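Local coordinates for protein exopolyphosphatase (Cytophaga hutchinsonii, PDB 3MDQ) that probably hydrolyses inorganic polyphosphate from the chain end, releasing orthophosphate, as a Ppx/GppA-family phosphatase of the actin-like ATPase clan, at residues Ser133-Phe145 and Met272-Leu284. Sequence-based numbering, arbitrary orientation.
Sequences SLAMDIGGGSVEF and MVVVAICLIEHVL. With SO4 (sulfate ion), chain D.
Ile138 packs both its branches on helix 267-286. Its CD1 lies 3.6 Å from CG1 of Ile280, and its CG2 lies 4.1 Å from CB of Ala276. With chi1 at -61°, CG2 stands anti to the backbone N and CG1 beside it, which turns the two branches to different parts of the helix. Further along, selenomethionine Met136 bends at chi3, and its CE rests on Leu279 and Ile280 while SE lies along Val283. Val283 also spreads two methyls: CG1 meets CD2 of Leu134 at 3.7 Å, and CG2 meets CE1 of Phe145 at 3.8 Å. CG2 of Val143 and CD2 of Leu279 meet tip to tip at 3.8 Å. At the turn, Met272 reaches Gly140 in one of its two conformers.

The helix runs nearly antiparallel to strand 133-138, at 164°. It covers one face of the sheet; helix 111-125 touches Ala135 and Glu144 on the other. The hairpin turn holds a sulfate, probably from the crystallisation liquor: Gly140 N bonds O2, while Gly141 N and Ser142 N converge on O1, the latter bond nearly straight at 170°. Thr13 OG1 also bonds the sulfate. Ser142 OG donates to the syn lone pair of Glu144 OE2, which Ser158 also bonds.

The glycine turn is consistent with a phosphate-binding loop of the actin-like ATPase fold. One hairpin face is apolar and packed on the helix, while backbone N-H groups of the turn bind an anion that may mark a substrate phosphate.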
loop_
_atom_site.group_PDB
_atom_site.type_symbol
_atom_site.label_atom_id
_atom_site.label_comp_id
_atom_site.label_asym_id
_atom_site.label_seq_id
_atom_site.Cartn_x
_atom_site.Cartn_y
_atom_site.Cartn_z
ATOM N N SER A 133 13.016 -5.911 11.745
ATOM C CA SER A 133 12.357 -4.734 11.233
ATOM C C SER A 133 10.849 -4.961 11.205
ATOM O O SER A 133 10.386 -6.065 10.904
ATOM C CB SER A 133 12.854 -4.442 9.815
ATOM O OG SER A 133 14.309 -4.384 9.823
ATOM N N LEU A 134 10.095 -3.883 11.460
ATOM C CA LEU A 134 8.654 -3.897 11.285
ATOM C C LEU A 134 8.364 -3.128 10.010
ATOM O O LEU A 134 8.696 -1.920 9.894
ATOM C CB LEU A 134 7.945 -3.271 12.487
ATOM C CG LEU A 134 6.435 -3.082 12.352
ATOM C CD1 LEU A 134 5.688 -4.429 12.209
ATOM C CD2 LEU A 134 5.869 -2.237 13.544
ATOM N N ALA A 135 7.739 -3.795 9.037
ATOM C CA ALA A 135 7.272 -3.135 7.833
ATOM C C ALA A 135 5.774 -2.973 7.875
ATOM O O ALA A 135 5.075 -3.871 8.341
ATOM C CB ALA A 135 7.688 -3.953 6.561
HETATM N N MSE A 136 5.298 -1.825 7.373
HETATM C CA MSE A 136 3.869 -1.535 7.342
HETATM C C MSE A 136 3.430 -0.968 5.991
HETATM O O MSE A 136 4.078 -0.071 5.436
HETATM C CB MSE A 136 3.471 -0.619 8.500
HETATM C CG MSE A 136 4.057 0.689 8.495
HETATM SE SE MSE A 136 3.362 1.734 10.082
HETATM C CE MSE A 136 1.606 1.978 9.747
ATOM N N ASP A 137 2.371 -1.546 5.430
ATOM C CA ASP A 137 1.806 -1.133 4.156
ATOM C C ASP A 137 0.406 -0.613 4.409
ATOM O O ASP A 137 -0.452 -1.372 4.830
ATOM C CB ASP A 137 1.785 -2.279 3.157
ATOM C CG ASP A 137 1.282 -1.834 1.790
ATOM O OD1 ASP A 137 0.126 -1.354 1.692
ATOM O OD2 ASP A 137 2.070 -1.929 0.819
ATOM N N ILE A 138 0.206 0.689 4.246
ATOM C CA ILE A 138 -1.112 1.311 4.424
ATOM C C ILE A 138 -1.790 1.515 3.091
ATOM O O ILE A 138 -1.237 2.184 2.187
ATOM C CB ILE A 138 -1.011 2.683 5.088
ATOM C CG1 ILE A 138 -0.380 2.544 6.469
ATOM C CG2 ILE A 138 -2.414 3.282 5.210
ATOM C CD1 ILE A 138 -0.103 3.919 7.118
ATOM N N GLY A 139 -2.934 0.886 2.931
ATOM C CA GLY A 139 -3.731 1.046 1.729
ATOM C C GLY A 139 -5.091 1.627 2.070
ATOM O O GLY A 139 -5.342 1.978 3.217
ATOM N N GLY A 140 -5.990 1.725 1.085
ATOM C CA GLY A 140 -7.339 2.156 1.356
ATOM C C GLY A 140 -8.213 1.181 2.070
ATOM O O GLY A 140 -9.162 1.566 2.742
ATOM N N GLY A 141 -7.929 -0.120 1.943
ATOM C CA GLY A 141 -8.757 -1.143 2.520
ATOM C C GLY A 141 -8.153 -1.878 3.685
ATOM O O GLY A 141 -8.833 -2.140 4.670
ATOM N N SER A 142 -6.864 -2.201 3.577
ATOM C CA SER A 142 -6.186 -2.892 4.683
ATOM C C SER A 142 -4.805 -2.330 4.968
ATOM O O SER A 142 -4.280 -1.533 4.211
ATOM C CB SER A 142 -6.085 -4.384 4.366
ATOM O OG SER A 142 -5.173 -4.615 3.308
ATOM N N VAL A 143 -4.284 -2.713 6.146
ATOM C CA VAL A 143 -2.934 -2.405 6.536
ATOM C C VAL A 143 -2.253 -3.725 6.937
ATOM O O VAL A 143 -2.771 -4.496 7.759
ATOM C CB VAL A 143 -2.885 -1.425 7.719
ATOM C CG1 VAL A 143 -1.427 -1.120 8.132
ATOM C CG2 VAL A 143 -3.677 -0.089 7.375
ATOM N N GLU A 144 -1.119 -3.996 6.304
ATOM C CA GLU A 144 -0.332 -5.198 6.598
ATOM C C GLU A 144 0.900 -4.812 7.420
ATOM O O GLU A 144 1.550 -3.814 7.118
ATOM C CB GLU A 144 0.130 -5.908 5.330
ATOM C CG GLU A 144 -0.944 -6.679 4.574
ATOM C CD GLU A 144 -1.972 -5.796 3.956
ATOM O OE1 GLU A 144 -1.614 -4.961 3.120
ATOM O OE2 GLU A 144 -3.176 -5.951 4.305
ATOM N N PHE A 145 1.184 -5.624 8.422
ATOM C CA PHE A 145 2.354 -5.486 9.245
ATOM C C PHE A 145 3.154 -6.766 9.171
ATOM O O PHE A 145 2.569 -7.871 9.246
ATOM C CB PHE A 145 1.975 -5.250 10.684
ATOM C CG PHE A 145 1.289 -3.934 10.947
ATOM C CD1 PHE A 145 2.018 -2.792 11.131
ATOM C CD2 PHE A 145 -0.087 -3.876 11.041
ATOM C CE1 PHE A 145 1.385 -1.589 11.371
ATOM C CE2 PHE A 145 -0.710 -2.684 11.308
ATOM C CZ PHE A 145 0.012 -1.551 11.484
HETATM N N MSE A 272 -7.768 10.252 2.963
HETATM C CA MSE A 272 -7.428 9.352 4.067
HETATM C C MSE A 272 -6.076 9.612 4.744
HETATM O O MSE A 272 -5.782 8.990 5.776
HETATM C CB MSE A 272 -7.445 7.909 3.573
HETATM C CG MSE A 272 -6.457 7.636 2.501
HETATM SE SE MSE A 272 -6.327 5.717 2.338
HETATM C CE MSE A 272 -4.718 5.449 3.437
ATOM N N VAL A 273 -5.255 10.512 4.197
ATOM C CA VAL A 273 -3.871 10.646 4.663
ATOM C C VAL A 273 -3.741 11.074 6.118
ATOM O O VAL A 273 -2.759 10.702 6.759
ATOM C CB VAL A 273 -3.026 11.508 3.696
ATOM C CG1 VAL A 273 -3.364 12.980 3.823
ATOM C CG2 VAL A 273 -1.532 11.233 3.890
ATOM N N VAL A 274 -4.715 11.831 6.629
ATOM C CA VAL A 274 -4.625 12.252 8.037
ATOM C C VAL A 274 -4.839 11.051 9.011
ATOM O O VAL A 274 -4.062 10.846 9.964
ATOM C CB VAL A 274 -5.571 13.392 8.355
ATOM C CG1 VAL A 274 -5.308 13.857 9.833
ATOM C CG2 VAL A 274 -5.355 14.577 7.358
ATOM N N VAL A 275 -5.841 10.210 8.756
ATOM C CA VAL A 275 -5.978 9.014 9.572
ATOM C C VAL A 275 -4.804 8.062 9.406
ATOM O O VAL A 275 -4.377 7.410 10.356
ATOM C CB VAL A 275 -7.358 8.305 9.363
ATOM C CG1 VAL A 275 -8.498 9.236 9.840
ATOM C CG2 VAL A 275 -7.599 7.869 7.923
ATOM N N ALA A 276 -4.232 8.015 8.198
ATOM C CA ALA A 276 -3.053 7.227 7.969
ATOM C C ALA A 276 -1.882 7.712 8.813
ATOM O O ALA A 276 -1.175 6.888 9.426
ATOM C CB ALA A 276 -2.716 7.214 6.451
ATOM N N ILE A 277 -1.640 9.031 8.835
ATOM C CA ILE A 277 -0.526 9.563 9.651
ATOM C C ILE A 277 -0.766 9.336 11.146
ATOM O O ILE A 277 0.188 9.124 11.895
ATOM C CB ILE A 277 -0.110 11.050 9.318
ATOM C CG1 ILE A 277 1.420 11.108 9.048
ATOM C CG2 ILE A 277 -0.321 11.940 10.518
ATOM C CD1 ILE A 277 1.898 12.194 8.227
ATOM N N CYS A 278 -2.022 9.361 11.599
ATOM C CA CYS A 278 -2.341 9.024 12.987
ATOM C C CYS A 278 -1.969 7.575 13.275
ATOM O O CYS A 278 -1.471 7.277 14.340
ATOM C CB CYS A 278 -3.827 9.230 13.278
ATOM S SG CYS A 278 -4.232 10.990 13.376
ATOM N N LEU A 279 -2.258 6.673 12.353
ATOM C CA LEU A 279 -1.870 5.249 12.524
ATOM C C LEU A 279 -0.364 5.092 12.584
ATOM O O LEU A 279 0.151 4.345 13.411
ATOM C CB LEU A 279 -2.452 4.378 11.401
ATOM C CG LEU A 279 -2.129 2.898 11.440
ATOM C CD1 LEU A 279 -2.573 2.304 12.785
ATOM C CD2 LEU A 279 -2.774 2.176 10.256
ATOM N N ILE A 280 0.356 5.801 11.733
ATOM C CA ILE A 280 1.825 5.724 11.744
ATOM C C ILE A 280 2.371 6.218 13.097
ATOM O O ILE A 280 3.244 5.558 13.698
ATOM C CB ILE A 280 2.464 6.536 10.584
ATOM C CG1 ILE A 280 2.021 5.997 9.232
ATOM C CG2 ILE A 280 4.019 6.451 10.679
ATOM C CD1 ILE A 280 2.363 6.961 8.027
ATOM N N GLU A 281 1.847 7.340 13.578
ATOM C CA GLU A 281 2.254 7.866 14.873
ATOM C C GLU A 281 1.989 6.798 15.941
ATOM O O GLU A 281 2.873 6.503 16.753
ATOM C CB GLU A 281 1.548 9.191 15.174
ATOM C CG GLU A 281 1.797 9.747 16.560
ATOM C CD GLU A 281 3.138 10.376 16.755
ATOM O OE1 GLU A 281 3.958 10.398 15.829
ATOM O OE2 GLU A 281 3.374 10.867 17.879
ATOM N N HIS A 282 0.797 6.192 15.910
ATOM C CA HIS A 282 0.438 5.178 16.887
ATOM C C HIS A 282 1.461 4.061 16.903
ATOM O O HIS A 282 1.925 3.633 17.967
ATOM C CB HIS A 282 -0.938 4.624 16.545
ATOM C CG HIS A 282 -1.528 3.784 17.622
ATOM N ND1 HIS A 282 -2.399 4.298 18.548
ATOM C CD2 HIS A 282 -1.384 2.473 17.914
ATOM C CE1 HIS A 282 -2.741 3.342 19.399
ATOM N NE2 HIS A 282 -2.130 2.230 19.052
ATOM N N VAL A 283 1.829 3.587 15.715
ATOM C CA VAL A 283 2.819 2.491 15.593
ATOM C C VAL A 283 4.218 2.920 16.052
ATOM O O VAL A 283 4.914 2.183 16.746
ATOM C CB VAL A 283 2.830 1.920 14.153
ATOM C CG1 VAL A 283 3.956 0.847 13.994
ATOM C CG2 VAL A 283 1.460 1.325 13.825
ATOM N N LEU A 284 4.610 4.139 15.713
ATOM C CA LEU A 284 5.886 4.699 16.178
ATOM C C LEU A 284 6.050 4.692 17.665
ATOM O O LEU A 284 7.169 4.443 18.170
ATOM C CB LEU A 284 6.062 6.150 15.725
ATOM C CG LEU A 284 6.711 6.330 14.400
ATOM C CD1 LEU A 284 6.668 7.827 14.083
ATOM C CD2 LEU A 284 8.191 5.808 14.425
HETATM S S SO4 D . -5.162 -1.561 -0.417
HETATM O O1 SO4 D . -5.670 -1.612 0.974
HETATM O O2 SO4 D . -5.350 -0.199 -1.010
HETATM O O3 SO4 D . -3.730 -1.902 -0.397
HETATM O O4 SO4 D . -5.902 -2.665 -1.010
#